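Local atomic coordinates of putative dioxygenase (1H-3-hydroxy-4-oxoquinaldine 2,4-dioxygenase) (Mycobacteroides abscessus subsp. abscessus, PDB entry 6RA3), a protein that cleaves the ring of the Pseudomonas quinolone signal (2-heptyl-3-hydroxy-4(1H)-quinolone) with molecular oxygen, giving N-octanoylanthranilate and carbon monoxide. Residues A[115-121]-A[208-214]; A[198-202]-A[229-235]; A[22-28]-A[89-95]; A[96-100]-A[190-194]. One frame throughout, in Å; residues are numbered along the deposited sequence.

How the interactions relate
Interactions 1 and 3 are buried pairings of parallel strands in one central sheet, joined where Met118 N meets Pro92 O and Leu120 N meets Ala94 O. Both rest on regular backbone hydrogen bonds, with mostly apolar side chains above and below. Interactions 2 and 4 rely on side chains instead. The aromatic cluster of interaction 4 is buried at the turn just after strand 90-95. Interaction 2 lies nearer the surface, where methionines meet a phenylalanine and a salt bridge closes the exposed rim. Trp194 packs on Arg200, linking 190-194 to 198-202, and Trp235 O probably accepts a hydrogen bond from Ile210 N, tying interaction 2 to interaction 1.

Interaction 1 (A[115-121]-A[208-214]); sequences PAVMILD and CAIRHVF
Met118 reaches Val213 and Arg211 because its CG stands anti to the backbone N (chi1 176°) and the chain then folds at chi3 (-69°), bringing CE within 3.9 Å of Val213 CG2 and 3.9 Å of Arg211 CD. On the other face of the sheet, the chi1 of His212 (-178°) swings its imidazole across Ile119, whose carbonyl O lies at the ring edge, 3.3 Å from His212 CD2. Six backbone hydrogen bonds join these adjacent parallel strands of the central alpha/beta hydrolase sheet; the first, Ala209 N to Pro115 O, is the longest at 3.2 Å. Just past the strand's C-terminal end Asp121 N donates a hydrogen bond to Val213 O at 2.9 Å, while the Asp121 carboxylate bonds His246 through OD1 and Ser215 N through OD2, consistent with the acid of an acid-histidine pair in this fold. Both imidazole nitrogens of His212 are bonded, to His226 and Leu122 N, which fixes the ring's rotation. Arg211 turns its charge to Glu259 and Asp262. Strand 116-120 has 90-95 on its other side, and 209-214 has 236-240. Helix 253-266 covers the Met118 and Leu120 face, and helix 99-109 covers Val117, Ile119 and Ile210.

Interaction 2 (A[198-202]-A[229-235]); sequences MRRME and FAARHPW
Helical segment 198-202 passes the last turn of helix 221-232 in the same N-to-C sense, with Met198 CA 7.9 Å from Phe229 CA and Glu202 CA 8.8 Å from His233 CA. The Phe229 ring lies between Met198, Glu202 and His233. Met198 slides over one face, its CG 4.1 Å from the ring centroid, and its sulfur follows obliquely. The opposite face takes His233, which folds back against the end of its own helix, where ND1 makes a weak hydrogen bond to Phe229 O. Glu202 closes the ring edge: a chi1 of -56° leads its CG to 3.5 Å from Phe229 CE1. Its carboxylate forms a salt bridge with Arg232, OE1 to NH1 at 3.4 Å. The carboxylate and guanidinium planes are 74° apart, so the two groups do not pair flat; Arg232 NE is held by Asp228. The same OE1 lies 3.4 Å from His233 CE1, at the imidazole edge. Met201 CB touches Trp235 CH2 at 4.0 Å. Met198 and Met201 each make a Met-aromatic contact with Phe229, the second longer and also oblique, pinning helix 197-202 to the helix of the beta-alpha-beta crossover between strands 209-214 and 236-240 in the alpha/beta hydrolase fold.

Interaction 3 (A[22-28]-A[89-95]); sequences GPVFVTL and SFVPIAH
Val26 lays CG2 obliquely against the ring of Phe90, 3.8 Å from its CD2. The phenyl group gets there through a chi1 of 61°, which sets CG between the backbone N and the carbonyl carbon. Further along this face Leu28 and Pro92 lie side by side, pointing the same way, with Leu28 CD1 4.1 Å from Pro92 CB, and Ala94 packs its methyl beside Leu28 CB. The reverse face belongs to Phe25, Val91 and Ile93: the Phe25 ring crosses the isoleucine so that its CD1 sits 4.0 Å from Ile93 CD1, and the same carbon touches Val91. The parallel strands are turned 22° against each other and share six backbone hydrogen bonds. Val24 and Val26 give theirs to Ser89 and Val91, and Leu28 gives to Ile93; Val91, Ile93 and His95 donate in return. Pro92 costs this pairing nothing, since its nitrogen faces strand 116-120. At the Gly22 end a water bridges the two segments, donating to Gly22 O at 2.8 Å and to Ser89 O at 2.7 Å, so Ser89 O accepts both the water and Val24 N. His95, at the other end, bonds through NE2 to His246 O. The pair forms the centre of the alpha/beta hydrolase sheet, and 90-95 runs into the nucleophile-elbow turn. Strand 51-54 flanks 24-28 and strand 116-120 flanks 90-95. Helix 99-109 packs on Phe90, Leu28 and Ala94, while helix 253-266 packs on Phe25 and Ile93 on the other face.

Interaction 4 (A[96-100]-A[190-194]); sequences AHGGW and AYRTW
Segment 96-100 is a tight turn leading into helix 99-109, with Trp100 CA 7.8 Å from Ala190 CA in the last turn of helix 177-194. Ala96 adopts phi 34° and psi -121°, and its carbonyl accepts from Gly99 N at 2.7 Å. Trp100 CG, anti to the carbonyl carbon, sends the indole toward helix 177-194. Ala190 CB sits over one face as a CH-pi contact, 3.6 Å from the centroid of the six-membered ring. The indole edge points into the face of Tyr191 in a T-shaped stack (planes at 78°), where CZ2 comes over the middle of the phenol ring. Trp194 slides past, its plane near parallel to that of the Trp100 indole but with little overlap; its CD1 is 3.6 Å from Trp100 CZ3. His97 meets Tyr191 rim to rim, with CE1 3.2 Å from the phenol OH, which is itself bonded to Ile123 O. A weak bond from Trp100 NE1 reaches His97 ND1, and the imidazole also meets Phe131. The turn between strand 90-95 and helix 99-109 has the form of the nucleophile elbow of alpha/beta hydrolases, with Ala96 at its apex; Trp100 and Tyr191 pack against His97, a probable substrate-binding residue near His246, the likely proton donor/acceptor.

Interaction 1 (A[115-121]-A[208-214])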
# COMPACT_ATOMS: atom_id res chain seq x y z
N PRO A 115 -6.01 -31.20 2.22
CA PRO A 115 -5.33 -32.43 2.67
C PRO A 115 -4.47 -32.24 3.89
O PRO A 115 -4.02 -33.24 4.46
CB PRO A 115 -4.45 -32.78 1.47
CG PRO A 115 -4.05 -31.43 0.95
CD PRO A 115 -5.31 -30.60 1.06
N ALA A 116 -4.21 -31.02 4.32
CA ALA A 116 -3.39 -30.85 5.50
C ALA A 116 -3.62 -29.46 6.08
O ALA A 116 -4.11 -28.55 5.40
CB ALA A 116 -1.91 -31.06 5.18
N VAL A 117 -3.23 -29.32 7.34
CA VAL A 117 -3.38 -28.09 8.13
C VAL A 117 -2.22 -28.02 9.10
O VAL A 117 -2.01 -28.95 9.88
CB VAL A 117 -4.70 -28.04 8.94
CG1 VAL A 117 -4.69 -26.83 9.91
CG2 VAL A 117 -5.91 -28.02 8.05
N MET A 118 -1.52 -26.89 9.12
CA MET A 118 -0.53 -26.60 10.14
C MET A 118 -1.06 -25.53 11.09
O MET A 118 -1.61 -24.51 10.64
CB MET A 118 0.79 -26.12 9.52
CG MET A 118 1.82 -25.70 10.54
SD MET A 118 3.55 -25.72 9.96
CE MET A 118 3.72 -27.47 9.81
N ILE A 119 -0.88 -25.75 12.39
CA ILE A 119 -1.30 -24.82 13.43
C ILE A 119 -0.08 -24.46 14.26
O ILE A 119 0.75 -25.32 14.58
CB ILE A 119 -2.43 -25.40 14.30
CG1 ILE A 119 -3.65 -25.72 13.41
CG2 ILE A 119 -2.81 -24.43 15.41
CD1 ILE A 119 -4.81 -26.40 14.12
N LEU A 120 0.06 -23.17 14.56
CA LEU A 120 1.18 -22.61 15.31
C LEU A 120 0.68 -22.15 16.68
O LEU A 120 -0.16 -21.24 16.76
CB LEU A 120 1.80 -21.43 14.55
CG LEU A 120 2.77 -21.64 13.38
CD1 LEU A 120 2.46 -22.85 12.54
CD2 LEU A 120 2.76 -20.38 12.54
N ASP A 121 1.17 -22.80 17.74
CA ASP A 121 1.10 -22.32 19.13
C ASP A 121 -0.33 -22.09 19.61
O ASP A 121 -0.66 -21.03 20.15
CB ASP A 121 1.94 -21.05 19.29
CG ASP A 121 2.75 -21.04 20.57
OD1 ASP A 121 2.19 -20.77 21.66
OD2 ASP A 121 3.98 -21.30 20.50
N CYS A 208 -8.18 -34.65 7.84
CA CYS A 208 -6.97 -34.49 7.06
C CYS A 208 -5.74 -34.58 7.98
O CYS A 208 -5.85 -34.68 9.20
CB CYS A 208 -7.00 -33.15 6.32
SG CYS A 208 -6.87 -31.74 7.45
N ALA A 209 -4.55 -34.53 7.38
CA ALA A 209 -3.32 -34.50 8.16
C ALA A 209 -3.19 -33.17 8.88
O ALA A 209 -3.27 -32.10 8.27
CB ALA A 209 -2.11 -34.72 7.26
N ILE A 210 -2.98 -33.22 10.19
CA ILE A 210 -2.88 -32.01 10.99
C ILE A 210 -1.56 -32.03 11.73
O ILE A 210 -1.16 -33.07 12.27
CB ILE A 210 -4.07 -31.89 11.96
CG1 ILE A 210 -5.37 -31.77 11.17
CG2 ILE A 210 -3.86 -30.74 12.90
CD1 ILE A 210 -6.63 -32.02 11.98
N ARG A 211 -0.89 -30.89 11.77
CA ARG A 211 0.37 -30.75 12.49
C ARG A 211 0.32 -29.50 13.34
O ARG A 211 0.07 -28.40 12.83
CB ARG A 211 1.59 -30.69 11.55
CG ARG A 211 2.93 -30.53 12.34
CD ARG A 211 4.21 -30.92 11.55
NE ARG A 211 4.04 -32.10 10.70
CZ ARG A 211 4.93 -32.52 9.80
NH1 ARG A 211 6.08 -31.86 9.60
NH2 ARG A 211 4.66 -33.60 9.08
N HIS A 212 0.57 -29.66 14.64
CA HIS A 212 0.72 -28.54 15.55
C HIS A 212 2.21 -28.34 15.81
O HIS A 212 2.92 -29.28 16.14
CB HIS A 212 -0.03 -28.78 16.86
CG HIS A 212 0.05 -27.65 17.83
ND1 HIS A 212 -0.04 -27.82 19.19
CD2 HIS A 212 0.20 -26.31 17.63
CE1 HIS A 212 0.07 -26.65 19.79
NE2 HIS A 212 0.22 -25.72 18.87
N VAL A 213 2.66 -27.11 15.59
CA VAL A 213 4.03 -26.69 15.85
C VAL A 213 3.95 -25.56 16.86
O VAL A 213 3.14 -24.64 16.70
CB VAL A 213 4.73 -26.22 14.57
CG1 VAL A 213 6.11 -25.75 14.88
CG2 VAL A 213 4.78 -27.33 13.54
N PHE A 214 4.79 -25.61 17.89
CA PHE A 214 4.64 -24.69 19.00
C PHE A 214 5.97 -24.58 19.73
O PHE A 214 6.87 -25.41 19.55
CB PHE A 214 3.53 -25.15 19.94
CG PHE A 214 3.72 -26.55 20.47
CD1 PHE A 214 3.08 -27.63 19.87
CD2 PHE A 214 4.55 -26.79 21.56
CE1 PHE A 214 3.24 -28.92 20.37
CE2 PHE A 214 4.72 -28.08 22.06
CZ PHE A 214 4.06 -29.15 21.46

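Interaction 2 (A[198-202]-A[229-235])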
# COMPACT_ATOMS: atom_id res chain seq x y z
N MET A 198 -8.15 -30.20 20.49
CA MET A 198 -8.01 -31.63 20.21
C MET A 198 -9.36 -32.31 20.12
O MET A 198 -9.60 -33.14 19.23
CB MET A 198 -7.14 -32.28 21.27
CG MET A 198 -5.68 -31.87 21.17
SD MET A 198 -4.63 -32.63 22.41
CE MET A 198 -2.97 -32.51 21.72
N ARG A 199 -10.28 -31.95 21.03
CA ARG A 199 -11.64 -32.48 20.92
C ARG A 199 -12.31 -31.97 19.65
O ARG A 199 -13.03 -32.73 18.98
CB ARG A 199 -12.44 -32.11 22.18
CG ARG A 199 -12.04 -32.96 23.40
CD ARG A 199 -12.77 -32.54 24.67
NE ARG A 199 -14.21 -32.79 24.62
CZ ARG A 199 -14.78 -34.00 24.71
NH1 ARG A 199 -14.03 -35.09 24.85
NH2 ARG A 199 -16.10 -34.12 24.65
N ARG A 200 -12.07 -30.71 19.29
CA ARG A 200 -12.58 -30.24 18.00
C ARG A 200 -12.04 -31.12 16.87
O ARG A 200 -12.79 -31.54 15.98
CB ARG A 200 -12.24 -28.76 17.78
CG ARG A 200 -13.15 -28.05 16.75
CD ARG A 200 -12.79 -28.36 15.28
NE ARG A 200 -13.83 -27.91 14.35
CZ ARG A 200 -14.76 -28.69 13.80
NH1 ARG A 200 -14.79 -29.99 14.06
NH2 ARG A 200 -15.67 -28.16 12.99
N MET A 201 -10.74 -31.45 16.91
CA MET A 201 -10.13 -32.27 15.85
C MET A 201 -10.75 -33.67 15.78
O MET A 201 -10.97 -34.20 14.68
CB MET A 201 -8.63 -32.39 16.07
CG MET A 201 -7.89 -31.08 15.91
SD MET A 201 -6.14 -31.30 15.92
CE MET A 201 -5.50 -30.47 17.35
N GLU A 202 -11.01 -34.30 16.94
CA GLU A 202 -11.60 -35.63 16.94
C GLU A 202 -13.03 -35.61 16.41
O GLU A 202 -13.53 -36.66 15.97
CB GLU A 202 -11.57 -36.23 18.35
CG GLU A 202 -10.17 -36.31 18.98
CD GLU A 202 -10.17 -37.00 20.35
OE1 GLU A 202 -10.31 -38.24 20.39
OE2 GLU A 202 -10.03 -36.31 21.39
N PHE A 229 -2.11 -37.97 21.91
CA PHE A 229 -3.01 -37.70 20.79
C PHE A 229 -2.44 -38.28 19.50
O PHE A 229 -3.17 -38.89 18.71
CB PHE A 229 -3.25 -36.19 20.68
CG PHE A 229 -4.50 -35.83 19.94
CD1 PHE A 229 -5.74 -35.90 20.57
CD2 PHE A 229 -4.45 -35.45 18.61
CE1 PHE A 229 -6.90 -35.59 19.89
CE2 PHE A 229 -5.60 -35.14 17.92
CZ PHE A 229 -6.83 -35.21 18.56
N ALA A 230 -1.13 -38.14 19.30
CA ALA A 230 -0.50 -38.63 18.07
C ALA A 230 -0.52 -40.15 18.00
O ALA A 230 -0.65 -40.71 16.90
CB ALA A 230 0.94 -38.11 17.97
N ALA A 231 -0.41 -40.84 19.15
CA ALA A 231 -0.50 -42.30 19.17
C ALA A 231 -1.90 -42.79 18.85
O ALA A 231 -2.05 -43.86 18.24
CB ALA A 231 -0.06 -42.81 20.53
N ARG A 232 -2.95 -42.04 19.23
CA ARG A 232 -4.33 -42.44 18.94
C ARG A 232 -4.71 -42.22 17.49
O ARG A 232 -5.59 -42.91 16.96
CB ARG A 232 -5.30 -41.64 19.81
CG ARG A 232 -5.54 -42.14 21.22
CD ARG A 232 -6.52 -41.19 21.95
NE ARG A 232 -5.84 -40.05 22.58
CZ ARG A 232 -6.41 -38.88 22.87
NH1 ARG A 232 -7.69 -38.65 22.56
NH2 ARG A 232 -5.69 -37.91 23.45
N HIS A 233 -4.10 -41.23 16.84
CA HIS A 233 -4.59 -40.70 15.57
C HIS A 233 -3.43 -40.63 14.59
O HIS A 233 -2.54 -39.76 14.76
CB HIS A 233 -5.23 -39.32 15.74
CG HIS A 233 -6.45 -39.32 16.61
ND1 HIS A 233 -6.43 -38.88 17.92
CD2 HIS A 233 -7.73 -39.70 16.36
CE1 HIS A 233 -7.64 -38.98 18.44
NE2 HIS A 233 -8.45 -39.47 17.51
N PRO A 234 -3.37 -41.51 13.59
CA PRO A 234 -2.28 -41.42 12.60
C PRO A 234 -2.18 -40.07 11.92
O PRO A 234 -1.07 -39.64 11.60
CB PRO A 234 -2.64 -42.53 11.59
CG PRO A 234 -3.44 -43.52 12.39
CD PRO A 234 -4.25 -42.67 13.35
N TRP A 235 -3.31 -39.37 11.69
CA TRP A 235 -3.29 -38.13 10.92
C TRP A 235 -2.70 -36.95 11.67
O TRP A 235 -2.49 -35.90 11.06
CB TRP A 235 -4.70 -37.77 10.44
CG TRP A 235 -5.78 -37.98 11.44
CD1 TRP A 235 -6.64 -39.04 11.50
CD2 TRP A 235 -6.13 -37.11 12.53
NE1 TRP A 235 -7.51 -38.88 12.56
CE2 TRP A 235 -7.22 -37.70 13.20
CE3 TRP A 235 -5.64 -35.88 12.99
CZ2 TRP A 235 -7.82 -37.11 14.32
CZ3 TRP A 235 -6.24 -35.30 14.10
CH2 TRP A 235 -7.31 -35.91 14.75

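Interaction 3 (A[22-28]-A[89-95])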
# COMPACT_ATOMS: atom_id res chain seq x y z
N GLY A 22 0.54 -27.86 -7.40
CA GLY A 22 0.27 -28.58 -6.18
C GLY A 22 -0.60 -27.75 -5.26
O GLY A 22 -1.16 -26.73 -5.66
N PRO A 23 -0.74 -28.19 -4.00
CA PRO A 23 -1.56 -27.44 -3.04
C PRO A 23 -0.98 -26.07 -2.75
O PRO A 23 0.24 -25.88 -2.69
CB PRO A 23 -1.55 -28.32 -1.78
CG PRO A 23 -1.20 -29.68 -2.26
CD PRO A 23 -0.24 -29.45 -3.41
N VAL A 24 -1.90 -25.14 -2.52
CA VAL A 24 -1.58 -23.75 -2.22
C VAL A 24 -1.40 -23.61 -0.71
O VAL A 24 -2.21 -24.12 0.08
CB VAL A 24 -2.71 -22.84 -2.74
CG1 VAL A 24 -2.49 -21.35 -2.39
CG2 VAL A 24 -2.88 -23.05 -4.23
N PHE A 25 -0.34 -22.93 -0.29
CA PHE A 25 -0.27 -22.49 1.11
C PHE A 25 -1.20 -21.30 1.35
O PHE A 25 -1.15 -20.30 0.63
CB PHE A 25 1.15 -22.11 1.47
CG PHE A 25 2.08 -23.28 1.59
CD1 PHE A 25 1.73 -24.40 2.34
CD2 PHE A 25 3.32 -23.27 0.96
CE1 PHE A 25 2.59 -25.47 2.46
CE2 PHE A 25 4.18 -24.34 1.07
CZ PHE A 25 3.81 -25.44 1.83
N VAL A 26 -2.06 -21.40 2.38
CA VAL A 26 -2.95 -20.30 2.77
C VAL A 26 -2.61 -19.93 4.21
O VAL A 26 -2.79 -20.74 5.13
CB VAL A 26 -4.43 -20.66 2.62
CG1 VAL A 26 -5.30 -19.48 3.07
CG2 VAL A 26 -4.76 -21.01 1.19
N THR A 27 -2.05 -18.74 4.39
CA THR A 27 -1.67 -18.27 5.69
C THR A 27 -2.85 -17.56 6.33
O THR A 27 -3.61 -16.84 5.66
CB THR A 27 -0.46 -17.34 5.65
OG1 THR A 27 -0.83 -16.03 5.22
CG2 THR A 27 0.62 -17.91 4.75
N LEU A 28 -3.03 -17.82 7.62
CA LEU A 28 -4.14 -17.31 8.41
C LEU A 28 -3.52 -16.85 9.71
O LEU A 28 -2.83 -17.64 10.37
CB LEU A 28 -5.20 -18.37 8.65
CG LEU A 28 -5.86 -18.95 7.40
CD1 LEU A 28 -6.63 -20.21 7.75
CD2 LEU A 28 -6.75 -17.94 6.70
N SER A 89 -6.85 -27.34 -4.24
CA SER A 89 -6.39 -27.94 -3.00
C SER A 89 -5.42 -27.00 -2.30
O SER A 89 -4.61 -26.32 -2.93
CB SER A 89 -5.75 -29.31 -3.24
OG SER A 89 -4.61 -29.22 -4.09
N PHE A 90 -5.51 -26.95 -0.97
CA PHE A 90 -4.72 -26.00 -0.24
C PHE A 90 -4.48 -26.48 1.17
O PHE A 90 -5.21 -27.31 1.72
CB PHE A 90 -5.37 -24.60 -0.24
CG PHE A 90 -6.75 -24.52 0.41
CD1 PHE A 90 -7.90 -24.72 -0.34
CD2 PHE A 90 -6.87 -24.17 1.73
CE1 PHE A 90 -9.17 -24.59 0.26
CE2 PHE A 90 -8.13 -24.03 2.33
CZ PHE A 90 -9.27 -24.24 1.60
N VAL A 91 -3.44 -25.91 1.75
CA VAL A 91 -2.94 -26.28 3.07
C VAL A 91 -2.95 -25.03 3.93
O VAL A 91 -2.04 -24.21 3.86
CB VAL A 91 -1.53 -26.88 2.98
CG1 VAL A 91 -0.91 -26.97 4.35
CG2 VAL A 91 -1.59 -28.24 2.31
N PRO A 92 -3.97 -24.86 4.79
CA PRO A 92 -3.94 -23.75 5.75
C PRO A 92 -2.74 -23.82 6.69
O PRO A 92 -2.37 -24.89 7.18
CB PRO A 92 -5.24 -23.92 6.53
CG PRO A 92 -6.14 -24.67 5.63
CD PRO A 92 -5.29 -25.53 4.76
N ILE A 93 -2.12 -22.66 6.90
CA ILE A 93 -1.16 -22.42 7.96
C ILE A 93 -1.77 -21.35 8.86
O ILE A 93 -2.06 -20.24 8.37
CB ILE A 93 0.21 -21.97 7.42
CG1 ILE A 93 0.74 -22.93 6.34
CG2 ILE A 93 1.23 -21.78 8.58
CD1 ILE A 93 2.18 -22.57 5.85
N ALA A 94 -1.97 -21.65 10.15
CA ALA A 94 -2.80 -20.80 11.02
C ALA A 94 -2.13 -20.53 12.36
O ALA A 94 -1.70 -21.46 13.06
CB ALA A 94 -4.16 -21.44 11.25
N HIS A 95 -2.07 -19.25 12.75
CA HIS A 95 -1.41 -18.86 13.98
C HIS A 95 -2.38 -18.83 15.15
O HIS A 95 -3.47 -18.24 15.05
CB HIS A 95 -0.76 -17.49 13.87
CG HIS A 95 -0.13 -17.04 15.14
ND1 HIS A 95 -0.74 -16.14 15.99
CD2 HIS A 95 1.03 -17.40 15.74
CE1 HIS A 95 0.04 -15.94 17.03
NE2 HIS A 95 1.12 -16.69 16.90
O HOH W 1 -3.96 -26.28 -5.55

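Interaction 4 (A[96-100]-A[190-194])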
# COMPACT_ATOMS: atom_id res chain seq x y z
N ALA A 96 -1.95 -19.41 16.27
CA ALA A 96 -2.74 -19.53 17.49
C ALA A 96 -4.22 -19.69 17.16
O ALA A 96 -4.62 -20.61 16.45
CB ALA A 96 -2.50 -18.31 18.39
N HIS A 97 -5.05 -18.77 17.64
CA HIS A 97 -6.47 -19.05 17.60
C HIS A 97 -7.07 -18.92 16.22
O HIS A 97 -8.21 -19.35 16.03
CB HIS A 97 -7.14 -18.19 18.67
CG HIS A 97 -6.63 -18.53 20.04
ND1 HIS A 97 -7.05 -19.65 20.72
CD2 HIS A 97 -5.64 -17.99 20.79
CE1 HIS A 97 -6.39 -19.74 21.87
NE2 HIS A 97 -5.52 -18.75 21.93
N GLY A 98 -6.31 -18.47 15.21
CA GLY A 98 -6.73 -18.73 13.84
C GLY A 98 -6.86 -20.21 13.53
O GLY A 98 -7.62 -20.60 12.63
N GLY A 99 -6.15 -21.07 14.30
CA GLY A 99 -6.32 -22.51 14.17
C GLY A 99 -7.76 -22.95 14.19
O GLY A 99 -8.15 -23.91 13.51
N TRP A 100 -8.60 -22.26 14.98
CA TRP A 100 -9.99 -22.68 15.06
C TRP A 100 -10.68 -22.55 13.73
O TRP A 100 -11.49 -23.41 13.37
CB TRP A 100 -10.75 -21.87 16.12
CG TRP A 100 -10.30 -22.06 17.51
CD1 TRP A 100 -9.42 -21.28 18.21
CD2 TRP A 100 -10.73 -23.09 18.42
NE1 TRP A 100 -9.27 -21.77 19.49
CE2 TRP A 100 -10.05 -22.88 19.64
CE3 TRP A 100 -11.62 -24.17 18.32
CZ2 TRP A 100 -10.24 -23.71 20.76
CZ3 TRP A 100 -11.81 -24.99 19.44
CH2 TRP A 100 -11.11 -24.75 20.64
N ALA A 190 -15.05 -20.60 21.96
CA ALA A 190 -14.55 -21.79 21.29
C ALA A 190 -14.15 -22.86 22.30
O ALA A 190 -14.49 -24.04 22.14
CB ALA A 190 -13.36 -21.41 20.39
N TYR A 191 -13.48 -22.47 23.38
CA TYR A 191 -13.11 -23.45 24.41
C TYR A 191 -14.31 -23.93 25.21
O TYR A 191 -14.30 -25.07 25.70
CB TYR A 191 -12.06 -22.87 25.34
CG TYR A 191 -10.68 -22.85 24.73
CD1 TYR A 191 -10.23 -21.72 24.06
CD2 TYR A 191 -9.84 -23.95 24.82
CE1 TYR A 191 -8.95 -21.68 23.50
CE2 TYR A 191 -8.56 -23.92 24.26
CZ TYR A 191 -8.13 -22.78 23.60
OH TYR A 191 -6.88 -22.71 23.03
N ARG A 192 -15.34 -23.10 25.37
CA ARG A 192 -16.56 -23.54 26.06
C ARG A 192 -17.37 -24.51 25.21
O ARG A 192 -18.07 -25.36 25.76
CB ARG A 192 -17.46 -22.35 26.42
CG ARG A 192 -16.92 -21.43 27.48
CD ARG A 192 -18.03 -20.52 28.01
NE ARG A 192 -19.14 -20.36 27.07
CZ ARG A 192 -19.32 -19.31 26.26
NH1 ARG A 192 -18.45 -18.30 26.26
NH2 ARG A 192 -20.37 -19.28 25.46
N THR A 193 -17.34 -24.35 23.89
CA THR A 193 -18.12 -25.20 23.00
C THR A 193 -17.49 -26.58 22.85
O THR A 193 -18.15 -27.60 23.03
CB THR A 193 -18.24 -24.52 21.64
OG1 THR A 193 -18.75 -23.20 21.82
CG2 THR A 193 -19.15 -25.33 20.67
N TRP A 194 -16.21 -26.59 22.50
CA TRP A 194 -15.50 -27.80 22.09
C TRP A 194 -14.73 -28.45 23.22
O TRP A 194 -14.40 -29.63 23.11
CB TRP A 194 -14.50 -27.47 20.96
CG TRP A 194 -15.18 -27.07 19.73
CD1 TRP A 194 -15.28 -25.81 19.23
CD2 TRP A 194 -15.89 -27.93 18.84
NE1 TRP A 194 -16.02 -25.83 18.08
CE2 TRP A 194 -16.40 -27.12 17.81
CE3 TRP A 194 -16.13 -29.31 18.80
CZ2 TRP A 194 -17.14 -27.64 16.74
CZ3 TRP A 194 -16.88 -29.83 17.74
CH2 TRP A 194 -17.37 -28.99 16.72